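Local structure of putative RnfG subunit of electron transport complex (Thermotoga maritima, 3DCZ) at residues L32-P35 with L36-D39; A190-T193 with A194-M198. The protein is probably the FMN-carrying RnfG subunit of a membrane-bound complex that couples electron transfer to the translocation of ions across the membrane. All coordinates share one frame; numbering follows the deposited sequence.

Interaction 1: residues L32-P35 with L36-D39; sequences LKDP and LTGD
Two first torsions set the turn that joins Asp34 to Thr37: Asp34 swings CG opposite the backbone N (chi1 -175°), carrying its carboxylate forward over the following backbone, while Thr37 places OG1 between its own N and carbonyl carbon (chi1 73°), turned back toward Asp34. The two side chains cross at about a right angle, and Thr37 OG1 lies 3.2 Å from Asp34 CB. One carboxylate oxygen then takes two backbone N-H groups. Leu36 N comes nearly in line with the C-O bond, 2.8 Å from Asp34 OD1; Thr37 N arrives from well above the carboxylate plane, at 3.1 Å from the same OD1. Two donors from different directions should limit rotation of the carboxylate. The backbone of Asp34 is held as well. Gly38 N donates to Asp34 O at 2.7 Å, and Asp34 N gives a nearly straight bond (169°) to Asp39 O, at 2.8 Å. Gly38 has a positive phi, which favours glycine, and there the chain bends back. Thr37 OG1 meanwhile accepts from Asp39 N at 3.1 Å, fixing the exit of the turn. Lys33 runs its extended chain away from the turn, yet its carbonyl bonds Asn114 ND2 on strand 110-120, and Pro35 rests on Phe142 and Pro143, so the loop is tied to the body of the fold. An Asx turn at Asp34 and an alpha-turn closed by the Asp34 backbone carbonyl share the same residues, and an ST turn at Thr37 overlaps their end, in a compact surface reversal between helices 22-31 and 44-54.

Interaction 2: residues A190-T193 with A194-M198; sequences AVVT and ALNLM
Val191 and Leu195, one helical turn apart, lie side by side and point the same way, with Val191 CG1 meeting Leu195 CD1 at 4.0 Å. The next pair along the helix repeats the pattern with a polar member: Val192 and Asn196 also run alongside each other, and Val192 CG1 sits 3.6 Å from Asn196 ND2, approaching from well out of the amide plane. Asn196 reaches this position because its CG stands opposite the carbonyl carbon (chi1 -79°), which leans the amide back along the helix over the preceding turn. Below the side chains runs the usual ladder of i to i+4 bonds. Ala194 N meets Ala190 O at 3.0 Å, almost straight at 174°, and Leu197 N bonds Thr193 O at 2.9 Å. This is the C-terminal helix 188-206 of the FMN-binding domain, laid against the antiparallel sheet: Leu195 packs on Ala102 and Val116, Val191 on Val118, and Ala194 on Val100, so the aliphatic row forms the buried face. Round the side, the polar groups are satisfied by other means. Asn196 OD1 accepts from Leu153 N, while ND2 donates to a water 3.0 Å away. That water in turn donates to Thr193 OG1 at 3.2 Å, bridging the two side chains, and OG1 is also hydrogen-bonded to Arg189 O. An alanine in place of Asn196 would probably leave Leu153 N without its acceptor and the bridging water without one of its two side-chain partners. Thr193 CG2, for its part, lies beside Leu197 on the same flank, 4.3 Å from Leu197 CD1.

In the fold
Interactions 1 and 2 do not touch: their centres lie 21 Å apart, their nearest atoms about 12 Å, and they occupy opposite sides of the chain's centre. Strand 110-120 nevertheless serves both, bonding the loop of residues 32-39 through Asn114 and receiving helix residues 190-198 on Val116 and Val118. Interaction 2 is the nearer in sequence to the predicted flavin site: Thr185, expected to carry FMN through its phosphoryl group, falls in the unmodelled residues 181-186, just before helix 188-206. No flavin is attached here, though a sulfate, probably from the crystallisation liquor, lies about 6 Å from the Ala190 side chain.

Interaction 1: residues L32-P35 with L36-D39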
ATOM      1  N   LEU A  32       5.984   2.418   6.534  1.00 14.49           N
ATOM      2  CA  LEU A  32       5.724   2.682   7.950  1.00 12.48           C
ATOM      3  C   LEU A  32       6.208   4.057   8.395  1.00 14.48           C
ATOM      4  O   LEU A  32       6.168   4.363   9.580  1.00 14.29           O
ATOM      5  CB  LEU A  32       6.260   1.559   8.823  1.00 14.65           C
ATOM      6  CG  LEU A  32       5.433   0.259   8.825  1.00 14.07           C
ATOM      7  CD1 LEU A  32       6.277  -0.889   9.399  1.00 15.86           C
ATOM      8  CD2 LEU A  32       4.137   0.421   9.615  1.00 15.40           C
ATOM      9  N   LYS A  33       6.581   4.890   7.428  1.00 14.70           N
ATOM     10  CA  LYS A  33       6.778   6.324   7.711  1.00 14.28           C
ATOM     11  C   LYS A  33       5.486   7.063   7.398  1.00 13.77           C
ATOM     12  O   LYS A  33       4.778   6.780   6.388  1.00 13.60           O
ATOM     13  CB  LYS A  33       7.945   6.890   6.893  1.00 13.97           C
ATOM     14  CG  LYS A  33       9.304   6.228   7.207  1.00 15.00           C
ATOM     15  CD  LYS A  33      10.446   6.952   6.502  1.00 20.70           C
ATOM     16  CE  LYS A  33      11.786   6.364   6.862  1.00 33.90           C
ATOM     17  NZ  LYS A  33      12.878   6.976   6.045  1.00 34.39           N
ATOM     18  N   ASP A  34       5.161   8.039   8.237  1.00 13.65           N
ATOM     19  CA  ASP A  34       4.003   8.871   8.033  1.00 14.07           C
ATOM     20  C   ASP A  34       4.213   9.744   6.800  1.00 12.69           C
ATOM     21  O   ASP A  34       5.239  10.443   6.697  1.00 13.53           O
ATOM     22  CB  ASP A  34       3.814   9.704   9.281  1.00 15.72           C
ATOM     23  CG  ASP A  34       2.567  10.535   9.277  1.00 19.63           C
ATOM     24  OD1 ASP A  34       2.292  11.268   8.325  1.00 18.60           O
ATOM     25  OD2 ASP A  34       1.884  10.535  10.320  1.00 28.98           O
ATOM     26  N   PRO A  35       3.281   9.690   5.834  1.00 13.12           N
ATOM     27  CA  PRO A  35       3.510  10.422   4.586  1.00 13.52           C
ATOM     28  C   PRO A  35       3.363  11.947   4.727  1.00 13.70           C
ATOM     29  O   PRO A  35       3.762  12.692   3.829  1.00 15.79           O
ATOM     30  CB  PRO A  35       2.445   9.860   3.644  1.00 17.71           C
ATOM     31  CG  PRO A  35       1.337   9.512   4.551  1.00 14.71           C
ATOM     32  CD  PRO A  35       1.981   8.980   5.797  1.00 15.48           C
ATOM     33  N   LEU A  36       2.765  12.387   5.832  1.00 13.99           N
ATOM     34  CA  LEU A  36       2.596  13.809   6.101  1.00 13.09           C
ATOM     35  C   LEU A  36       3.741  14.407   6.924  1.00 12.39           C
ATOM     36  O   LEU A  36       4.138  15.535   6.662  1.00 13.29           O
ATOM     37  CB  LEU A  36       1.264  14.063   6.786  1.00 16.19           C
ATOM     38  CG  LEU A  36       0.006  13.597   6.036  1.00 19.47           C
ATOM     39  CD1 LEU A  36      -1.228  14.126   6.818  1.00 25.77           C
ATOM     40  CD2 LEU A  36       0.016  14.066   4.606  1.00 23.20           C
ATOM     41  N   THR A  37       4.249  13.674   7.918  1.00 11.80           N
ATOM     42  CA  THR A  37       5.347  14.154   8.785  1.00 11.59           C
ATOM     43  C   THR A  37       6.722  13.656   8.328  1.00 11.69           C
ATOM     44  O   THR A  37       7.725  14.247   8.689  1.00 13.09           O
ATOM     45  CB  THR A  37       5.146  13.702  10.239  1.00 14.85           C
ATOM     46  OG1 THR A  37       5.411  12.301  10.347  1.00 14.29           O
ATOM     47  CG2 THR A  37       3.729  14.027  10.750  1.00 16.95           C
ATOM     48  N   GLY A  38       6.763  12.523   7.613  1.00 12.79           N
ATOM     49  CA  GLY A  38       8.017  11.870   7.217  1.00 13.12           C
ATOM     50  C   GLY A  38       8.681  11.018   8.288  1.00 14.88           C
ATOM     51  O   GLY A  38       9.783  10.481   8.085  1.00 16.55           O
ATOM     52  N   ASP A  39       8.051  10.921   9.454  1.00 12.28           N
ATOM     53  CA  ASP A  39       8.652  10.262  10.599  1.00 13.64           C
ATOM     54  C   ASP A  39       8.185   8.820  10.676  1.00 12.19           C
ATOM     55  O   ASP A  39       7.075   8.488  10.268  1.00 13.32           O
ATOM     56  CB  ASP A  39       8.253  10.951  11.881  1.00 12.24           C
ATOM     57  CG  ASP A  39       8.568  12.438  11.879  1.00 16.21           C
ATOM     58  OD1 ASP A  39       9.548  12.841  11.195  1.00 15.72           O
ATOM     59  OD2 ASP A  39       7.824  13.193  12.548  1.00 14.46           O
TER

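Interaction 2: residues A190-T193 with A194-M198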
ATOM      1  N   ALA A 190      -2.099  -1.108 -12.848  1.00 14.87           N
ATOM      2  CA  ALA A 190      -1.723  -2.366 -12.220  1.00 15.74           C
ATOM      3  C   ALA A 190      -1.427  -2.136 -10.745  1.00 13.88           C
ATOM      4  O   ALA A 190      -1.782  -2.936  -9.882  1.00 13.61           O
ATOM      5  CB  ALA A 190      -0.496  -3.007 -12.942  1.00 17.29           C
ATOM      6  N   VAL A 191      -0.780  -1.020 -10.441  1.00 13.33           N
ATOM      7  CA  VAL A 191      -0.525  -0.652  -9.022  1.00 13.61           C
ATOM      8  C   VAL A 191      -1.841  -0.463  -8.257  1.00 14.79           C
ATOM      9  O   VAL A 191      -2.020  -1.001  -7.165  1.00 14.69           O
ATOM     10  CB  VAL A 191       0.342   0.602  -8.891  1.00 14.85           C
ATOM     11  CG1 VAL A 191       0.569   0.985  -7.384  1.00 17.75           C
ATOM     12  CG2 VAL A 191       1.680   0.397  -9.606  1.00 17.51           C
ATOM     13  N   VAL A 192      -2.751   0.324  -8.819  1.00 16.19           N
ATOM     14  CA  VAL A 192      -4.071   0.515  -8.231  1.00 14.90           C
ATOM     15  C   VAL A 192      -4.795  -0.820  -8.016  1.00 12.83           C
ATOM     16  O   VAL A 192      -5.409  -1.060  -6.977  1.00 14.16           O
ATOM     17  CB  VAL A 192      -4.884   1.493  -9.107  1.00 18.47           C
ATOM     18  CG1 VAL A 192      -6.410   1.361  -8.904  1.00 17.44           C
ATOM     19  CG2 VAL A 192      -4.399   2.912  -8.854  1.00 14.68           C
ATOM     20  N   THR A 193      -4.706  -1.723  -8.996  1.00 14.20           N
ATOM     21  CA  THR A 193      -5.383  -3.018  -8.873  1.00 13.73           C
ATOM     22  C   THR A 193      -4.836  -3.798  -7.687  1.00 13.24           C
ATOM     23  O   THR A 193      -5.604  -4.321  -6.859  1.00 15.09           O
ATOM     24  CB  THR A 193      -5.246  -3.820 -10.172  1.00 15.16           C
ATOM     25  OG1 THR A 193      -5.976  -3.140 -11.216  1.00 15.83           O
ATOM     26  CG2 THR A 193      -5.824  -5.228 -10.026  1.00 15.97           C
ATOM     27  N   ALA A 194      -3.511  -3.893  -7.609  1.00 14.32           N
ATOM     28  CA  ALA A 194      -2.842  -4.545  -6.475  1.00 14.52           C
ATOM     29  C   ALA A 194      -3.298  -3.960  -5.117  1.00 13.29           C
ATOM     30  O   ALA A 194      -3.656  -4.687  -4.175  1.00 14.75           O
ATOM     31  CB  ALA A 194      -1.318  -4.447  -6.636  1.00 13.42           C
ATOM     32  N   LEU A 195      -3.316  -2.639  -5.035  1.00 14.05           N
ATOM     33  CA  LEU A 195      -3.741  -1.931  -3.815  1.00 14.15           C
ATOM     34  C   LEU A 195      -5.196  -2.281  -3.459  1.00 14.25           C
ATOM     35  O   LEU A 195      -5.522  -2.572  -2.302  1.00 14.31           O
ATOM     36  CB  LEU A 195      -3.568  -0.415  -4.005  1.00 15.40           C
ATOM     37  CG  LEU A 195      -2.107   0.024  -3.995  1.00 13.85           C
ATOM     38  CD1 LEU A 195      -2.022   1.511  -4.388  1.00 13.93           C
ATOM     39  CD2 LEU A 195      -1.425  -0.241  -2.611  1.00 16.03           C
ATOM     40  N   ASN A 196      -6.066  -2.274  -4.466  1.00 14.18           N
ATOM     41  CA  ASN A 196      -7.442  -2.618  -4.249  1.00 12.12           C
ATOM     42  C   ASN A 196      -7.607  -4.061  -3.745  1.00 12.28           C
ATOM     43  O   ASN A 196      -8.453  -4.356  -2.910  1.00 14.29           O
ATOM     44  CB  ASN A 196      -8.240  -2.420  -5.529  1.00 12.58           C
ATOM     45  CG  ASN A 196      -8.600  -0.976  -5.795  1.00 13.39           C
ATOM     46  OD1 ASN A 196      -8.772  -0.178  -4.853  1.00 17.39           O
ATOM     47  ND2 ASN A 196      -8.778  -0.644  -7.067  1.00 15.71           N
ATOM     48  N   LEU A 197      -6.811  -4.982  -4.277  1.00 13.91           N
ATOM     49  CA  LEU A 197      -6.857  -6.354  -3.802  1.00 14.09           C
ATOM     50  C   LEU A 197      -6.386  -6.513  -2.372  1.00 13.27           C
ATOM     51  O   LEU A 197      -6.950  -7.306  -1.599  1.00 14.61           O
ATOM     52  CB  LEU A 197      -6.067  -7.276  -4.743  1.00 15.44           C
ATOM     53  CG  LEU A 197      -6.666  -7.467  -6.138  1.00 14.93           C
ATOM     54  CD1 LEU A 197      -5.704  -8.308  -6.972  1.00 19.62           C
ATOM     55  CD2 LEU A 197      -8.035  -8.094  -5.992  1.00 16.88           C
HETATM   56  N   MSE A 198      -5.311  -5.812  -2.015  1.00 14.63           N
HETATM   57  CA  MSE A 198      -4.806  -5.870  -0.656  1.00 12.94           C
HETATM   58  C   MSE A 198      -5.862  -5.367   0.332  1.00 13.84           C
HETATM   59  O   MSE A 198      -6.062  -5.941   1.393  1.00 15.24           O
HETATM   60  CB  MSE A 198      -3.507  -5.052  -0.556  1.00 13.60           C
HETATM   61  CG  MSE A 198      -2.302  -5.806  -1.044  1.00 15.73           C
HETATM   62 SE   MSE A 198      -0.698  -4.642  -0.847  0.75 16.85          SE
HETATM   63  CE  MSE A 198      -0.951  -4.351  -2.492  1.00 11.54           C
TER
HETATM   64  O   HOH W   1      -8.449  -1.676  -9.877  1.00 27.95           O